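Local structure of beta-phosphoglucomutase (Bacteroides vulgatus, 3DV9) at residues P39-S44 against Q95-E100; T118-E123 against K235-L240. The protein probably interconverts beta-glucose 1-phosphate and glucose 6-phosphate, as a putative magnesium-dependent phosphoglucomutase of the haloacid dehalogenase superfamily. All coordinates share one frame; numbering follows the deposited sequence. Where two conformers were deposited one is given.

Interaction 1: P39-S44 against Q95-E100; sequences PNHAES and QAKTEE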
loop_
_atom_site.group_PDB
_atom_site.type_symbol
_atom_site.label_atom_id
_atom_site.label_comp_id
_atom_site.label_asym_id
_atom_site.label_seq_id
_atom_site.Cartn_x
_atom_site.Cartn_y
_atom_site.Cartn_z
ATOM N N PRO A 39 -5.542 6.794 10.438
ATOM C CA PRO A 39 -6.299 7.044 11.673
ATOM C C PRO A 39 -7.806 7.176 11.431
ATOM O O PRO A 39 -8.609 6.594 12.182
ATOM C CB PRO A 39 -5.669 8.343 12.213
ATOM C CG PRO A 39 -4.241 8.300 11.690
ATOM C CD PRO A 39 -4.366 7.681 10.307
ATOM N N ASN A 40 -8.190 7.898 10.391
ATOM C CA ASN A 40 -9.613 8.045 10.026
ATOM C C ASN A 40 -10.205 6.730 9.548
ATOM O O ASN A 40 -11.306 6.349 9.966
ATOM C CB ASN A 40 -9.823 9.136 8.957
ATOM C CG ASN A 40 -11.318 9.441 8.684
ATOM O OD1 ASN A 40 -12.204 8.983 9.402
ATOM N ND2 ASN A 40 -11.583 10.214 7.633
ATOM N N HIS A 41 -9.495 6.028 8.665
ATOM C CA HIS A 41 -10.009 4.730 8.185
ATOM C C HIS A 41 -10.233 3.754 9.369
ATOM O O HIS A 41 -11.269 3.119 9.477
ATOM C CB HIS A 41 -9.042 4.069 7.194
ATOM C CG HIS A 41 -9.070 4.635 5.807
ATOM N ND1 HIS A 41 -10.152 4.490 4.960
ATOM C CD2 HIS A 41 -8.110 5.258 5.087
ATOM C CE1 HIS A 41 -9.874 5.059 3.798
ATOM N NE2 HIS A 41 -8.634 5.517 3.841
ATOM N N ALA A 42 -9.236 3.612 10.235
ATOM C CA ALA A 42 -9.354 2.707 11.411
ATOM C C ALA A 42 -10.507 3.042 12.364
ATOM O O ALA A 42 -11.269 2.143 12.783
ATOM C CB ALA A 42 -7.997 2.656 12.178
ATOM N N GLU A 43 -10.607 4.314 12.744
ATOM C CA GLU A 43 -11.724 4.788 13.567
ATOM C C GLU A 43 -13.087 4.589 12.883
ATOM O O GLU A 43 -14.023 4.114 13.539
ATOM C CB GLU A 43 -11.510 6.251 13.980
ATOM C CG GLU A 43 -12.614 6.830 14.908
ATOM C CD GLU A 43 -12.716 6.099 16.237
ATOM O OE1 GLU A 43 -11.844 5.267 16.537
ATOM O OE2 GLU A 43 -13.658 6.354 17.004
ATOM N N SER A 44 -13.189 4.928 11.593
ATOM C CA SER A 44 -14.432 4.741 10.821
ATOM C C SER A 44 -14.833 3.284 10.738
ATOM O O SER A 44 -16.013 2.940 10.914
ATOM C CB SER A 44 -14.312 5.307 9.407
ATOM O OG SER A 44 -14.066 6.697 9.468
ATOM N N GLN A 95 -21.171 1.361 2.724
ATOM C CA GLN A 95 -21.773 2.684 2.537
ATOM C C GLN A 95 -21.653 3.526 3.810
ATOM O O GLN A 95 -21.265 4.699 3.761
ATOM C CB GLN A 95 -23.241 2.576 2.091
ATOM C CG GLN A 95 -23.427 2.270 0.603
ATOM C CD GLN A 95 -24.872 2.437 0.116
ATOM O OE1 GLN A 95 -25.752 2.884 0.862
ATOM N NE2 GLN A 95 -25.120 2.067 -1.144
ATOM N N ALA A 96 -21.982 2.923 4.951
ATOM C CA ALA A 96 -21.907 3.640 6.218
ATOM C C ALA A 96 -20.467 4.064 6.532
ATOM O O ALA A 96 -20.234 5.160 7.047
ATOM C CB ALA A 96 -22.505 2.807 7.365
ATOM N N LYS A 97 -19.517 3.196 6.205
ATOM C CA LYS A 97 -18.113 3.444 6.475
ATOM C C LYS A 97 -17.586 4.594 5.611
ATOM O O LYS A 97 -16.820 5.446 6.090
ATOM C CB LYS A 97 -17.301 2.171 6.239
ATOM C CG LYS A 97 -15.792 2.313 6.604
ATOM C CD LYS A 97 -14.954 2.016 5.403
ATOM C CE LYS A 97 -14.490 3.285 4.702
ATOM N NZ LYS A 97 -13.081 3.722 5.047
ATOM N N THR A 98 -17.965 4.578 4.336
ATOM C CA THR A 98 -17.616 5.633 3.382
ATOM C C THR A 98 -18.105 6.997 3.902
ATOM O O THR A 98 -17.323 7.960 3.974
ATOM C CB THR A 98 -18.233 5.330 1.971
ATOM O OG1 THR A 98 -17.661 4.120 1.457
ATOM C CG2 THR A 98 -17.956 6.450 0.984
ATOM N N GLU A 99 -19.389 7.046 4.280
ATOM C CA GLU A 99 -20.025 8.259 4.801
ATOM C C GLU A 99 -19.347 8.734 6.079
ATOM O O GLU A 99 -19.180 9.932 6.290
ATOM C CB GLU A 99 -21.523 8.014 5.059
ATOM C CG GLU A 99 -22.316 9.248 5.532
ATOM C CD GLU A 99 -23.837 9.110 5.433
ATOM O OE1 GLU A 99 -24.338 8.184 4.754
ATOM O OE2 GLU A 99 -24.551 9.959 6.023
ATOM N N GLU A 100 -18.974 7.783 6.937
ATOM C CA GLU A 100 -18.334 8.112 8.206
ATOM C C GLU A 100 -16.937 8.716 8.003
ATOM O O GLU A 100 -16.583 9.709 8.649
ATOM C CB GLU A 100 -18.255 6.877 9.114
ATOM C CG GLU A 100 -17.811 7.179 10.538
ATOM C CD GLU A 100 -18.739 8.127 11.284
ATOM O OE1 GLU A 100 -19.938 8.215 10.933
ATOM O OE2 GLU A 100 -18.259 8.783 12.239
#

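Interaction 2: T118-E123 against K235-L240; sequences TKIKSE and KNWETL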
loop_
_atom_site.group_PDB
_atom_site.type_symbol
_atom_site.label_atom_id
_atom_site.label_comp_id
_atom_site.label_asym_id
_atom_site.label_seq_id
_atom_site.Cartn_x
_atom_site.Cartn_y
_atom_site.Cartn_z
ATOM N N THR A 118 8.605 13.801 -6.462
ATOM C CA THR A 118 9.196 14.781 -7.405
ATOM C C THR A 118 10.587 14.320 -7.858
ATOM O O THR A 118 10.950 14.526 -9.030
ATOM C CB THR A 118 9.212 16.234 -6.829
ATOM O OG1 THR A 118 10.173 16.334 -5.767
ATOM C CG2 THR A 118 7.849 16.614 -6.298
ATOM N N LYS A 119 11.338 13.667 -6.950
ATOM C CA LYS A 119 12.687 13.177 -7.293
ATOM C C LYS A 119 12.509 12.045 -8.307
ATOM O O LYS A 119 13.214 11.989 -9.328
ATOM C CB LYS A 119 13.353 12.560 -6.058
ATOM C CG LYS A 119 13.835 13.597 -5.042
ATOM C CD LYS A 119 14.383 12.867 -3.842
ATOM C CE LYS A 119 14.708 13.816 -2.749
ATOM N NZ LYS A 119 15.195 13.072 -1.518
ATOM N N ILE A 120 11.555 11.173 -8.017
ATOM C CA ILE A 120 11.290 9.963 -8.857
ATOM C C ILE A 120 10.859 10.405 -10.265
ATOM O O ILE A 120 11.376 9.909 -11.268
ATOM C CB ILE A 120 10.232 9.007 -8.180
ATOM C CG1 ILE A 120 10.892 8.334 -6.965
ATOM C CG2 ILE A 120 9.705 7.918 -9.154
ATOM C CD1 ILE A 120 9.892 7.707 -5.925
ATOM N N LYS A 121 9.913 11.319 -10.330
ATOM C CA LYS A 121 9.449 11.879 -11.623
ATOM C C LYS A 121 10.610 12.553 -12.389
ATOM O O LYS A 121 10.756 12.345 -13.598
ATOM C CB LYS A 121 8.217 12.793 -11.401
ATOM C CG LYS A 121 7.341 13.121 -12.601
ATOM C CD LYS A 121 6.310 11.993 -12.858
ATOM C CE LYS A 121 5.671 12.205 -14.219
ATOM N NZ LYS A 121 4.240 11.780 -14.219
ATOM N N SER A 122 11.454 13.309 -11.692
ATOM C CA SER A 122 12.600 14.004 -12.285
ATOM C C SER A 122 13.592 13.029 -12.941
ATOM O O SER A 122 14.247 13.349 -13.964
ATOM C CB SER A 122 13.343 14.807 -11.208
ATOM O OG SER A 122 14.385 15.576 -11.793
ATOM N N GLU A 123 13.711 11.850 -12.346
ATOM C CA GLU A 123 14.665 10.844 -12.792
ATOM C C GLU A 123 14.150 10.077 -13.996
ATOM O O GLU A 123 14.843 9.200 -14.515
ATOM C CB GLU A 123 14.976 9.870 -11.649
ATOM C CG GLU A 123 15.881 10.449 -10.585
ATOM C CD GLU A 123 17.292 10.725 -11.094
ATOM O OE1 GLU A 123 17.834 9.912 -11.867
ATOM O OE2 GLU A 123 17.860 11.767 -10.714
ATOM N N LYS A 235 14.719 10.641 2.453
ATOM C CA LYS A 235 16.121 11.012 2.676
ATOM C C LYS A 235 17.090 10.002 2.041
ATOM O O LYS A 235 18.202 10.351 1.595
ATOM C CB LYS A 235 16.392 11.068 4.168
ATOM C CG LYS A 235 17.792 11.458 4.543
ATOM C CD LYS A 235 17.889 11.721 6.043
ATOM C CE LYS A 235 17.471 10.515 6.879
ATOM N NZ LYS A 235 17.410 10.831 8.351
ATOM N N ASN A 236 16.660 8.757 2.039
ATOM C CA ASN A 236 17.447 7.651 1.531
ATOM C C ASN A 236 17.277 7.357 0.039
ATOM O O ASN A 236 17.955 6.480 -0.506
ATOM C CB ASN A 236 17.118 6.418 2.352
ATOM C CG ASN A 236 17.842 6.414 3.668
ATOM O OD1 ASN A 236 19.016 6.048 3.738
ATOM N ND2 ASN A 236 17.159 6.848 4.724
ATOM N N TRP A 237 16.406 8.111 -0.624
ATOM C CA TRP A 237 16.079 7.799 -2.027
ATOM C C TRP A 237 17.344 7.799 -2.943
ATOM O O TRP A 237 17.595 6.865 -3.726
ATOM C CB TRP A 237 15.006 8.770 -2.580
ATOM C CG TRP A 237 14.825 8.417 -4.002
ATOM C CD1 TRP A 237 15.257 9.105 -5.073
ATOM C CD2 TRP A 237 14.254 7.185 -4.497
ATOM N NE1 TRP A 237 14.961 8.401 -6.235
ATOM C CE2 TRP A 237 14.351 7.218 -5.902
ATOM C CE3 TRP A 237 13.675 6.063 -3.875
ATOM C CZ2 TRP A 237 13.882 6.158 -6.717
ATOM C CZ3 TRP A 237 13.204 5.011 -4.679
ATOM C CH2 TRP A 237 13.311 5.071 -6.083
ATOM N N GLU A 238 18.115 8.866 -2.880
ATOM C CA GLU A 238 19.324 9.001 -3.733
ATOM C C GLU A 238 20.273 7.805 -3.592
ATOM O O GLU A 238 20.691 7.215 -4.602
ATOM C CB GLU A 238 20.033 10.326 -3.454
ATOM C CG GLU A 238 19.095 11.541 -3.706
ATOM C CD GLU A 238 18.445 12.142 -2.432
ATOM O OE1 GLU A 238 17.575 11.487 -1.750
ATOM O OE2 GLU A 238 18.840 13.322 -2.130
ATOM N N THR A 239 20.545 7.427 -2.343
ATOM C CA THR A 239 21.443 6.284 -2.027
ATOM C C THR A 239 20.823 4.986 -2.504
ATOM O O THR A 239 21.513 4.089 -3.008
ATOM C CB THR A 239 21.712 6.234 -0.514
ATOM O OG1 THR A 239 22.343 7.459 -0.143
ATOM C CG2 THR A 239 22.639 5.020 -0.111
ATOM N N LEU A 240 19.508 4.875 -2.357
ATOM C CA LEU A 240 18.852 3.640 -2.747
ATOM C C LEU A 240 18.859 3.516 -4.267
ATOM O O LEU A 240 19.220 2.447 -4.805
ATOM C CB LEU A 240 17.414 3.634 -2.187
ATOM C CG LEU A 240 16.586 2.435 -2.634
ATOM C CD1 LEU A 240 17.185 1.113 -2.158
ATOM C CD2 LEU A 240 15.145 2.602 -2.151
#

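Interaction 1: P39-S44 against Q95-E100
In the helical cap that a HAD-family phosphoglucomutase carries above its magnesium site, helix 38-51 packs against helix 87-101 through Ser44, Glu100, His41 and Lys97. The short segments run closer to antiparallel than parallel, at 137°, with their axes 9.6 Å apart. They come nearest at Ser44 and Glu100, whose CA atoms are 5.8 Å from each other; a residue as small as serine suits this place. The Ser44 hydroxyl turns back on its own helix: with OG anti to the carbonyl carbon (chi1 -61°), it donates to Asn40 O at 2.8 Å. That carbonyl also accepts Ser44 N, the two donors arriving from opposite faces of its plane. With its polar atom held in this way, Ser44 meets Glu100 by plain van der Waals contact, OG lying 3.9 Å from Glu100 CG. The aliphatic part of Glu100 thus lines the interface, while its carboxylate forms salt bridges with Lys103 and Lys47. Lys97 has the length to span the gap. Its chain leaves CA with CG anti to the backbone N, passes Ser44 CB, and bends at each later torsion until Lys97 NZ stands at the edge of the imidazole, in the ring plane and 3.0 Å from His41 ND1. At the other ring nitrogen, His41 NE2 makes a weak hydrogen bond to Asp31 OD1 of the magnesium site. A phosphate, probably from the crystallisation liquor, lies about 6 Å from the His41 side chain and may mark a pocket. His41, beside the DxD motif, is consistent with the cap-core cleft of HAD phosphomutases.

Interaction 2: T118-E123 against K235-L240
Helix 113-122 and helix 230-244 run side by side in nearly the same direction here, their short segments inclined by 29° with axes 11.1 Å apart, a spacing wide enough for large side chains to fill. Trp237 and Lys119 share most of the filling. Trp237 CB points toward the other helix, and with CG anti to the backbone N one face of the indole is turned to Ile120. Ile120 CG1 sits over the six-membered ring in a CH-pi contact, 4.0 Å from the ring centroid and 24° off the normal, with Trp237 CZ2 the nearest atom at 3.7 Å. A branched aliphatic chain and a broad aromatic plate suit this buried place, where both also touch Val26 of strand 25-29. Nearer the surface, Lys119 runs alongside the indole in the reverse sense, its CD methylene 4.1 Å from Trp237 CD1. The straight lysine chain carries the ammonium to helix 230-244, where its strongest polar partner is Asn234 OD1 and Glu238 is the second. Lys119 NZ donates to Glu238 OE1 at 2.9 Å in a salt bridge, approaching from above the carboxylate plane, 51° out of it. In this protein the Lys119-Glu238 pair thus borders the apolar contact of Ile120 and Trp237. Helices packed with apolar side chains against a parallel sheet are characteristic of the Rossmann-like HAD core.

In the fold
The two contacts sit on opposite sides of the chain's centre, their own centres 33 Å apart and their nearest atoms about 21 Å apart. Along the chain they come in series: interaction 1 closes within helix 87-101, and the next helix, 113-122, opens interaction 2. They share no helix. Interaction 1 joins two helices of the inserted cap, while interaction 2 pairs two helices packed on the six-stranded parallel sheet, the second of them, 230-244, near the C-terminus. The magnesium site belongs to the core, and interaction 1 approaches it from the cap side. This division matches the cap-and-core architecture of HAD phosphomutases, in which the cleft between the two probably receives the sugar phosphate.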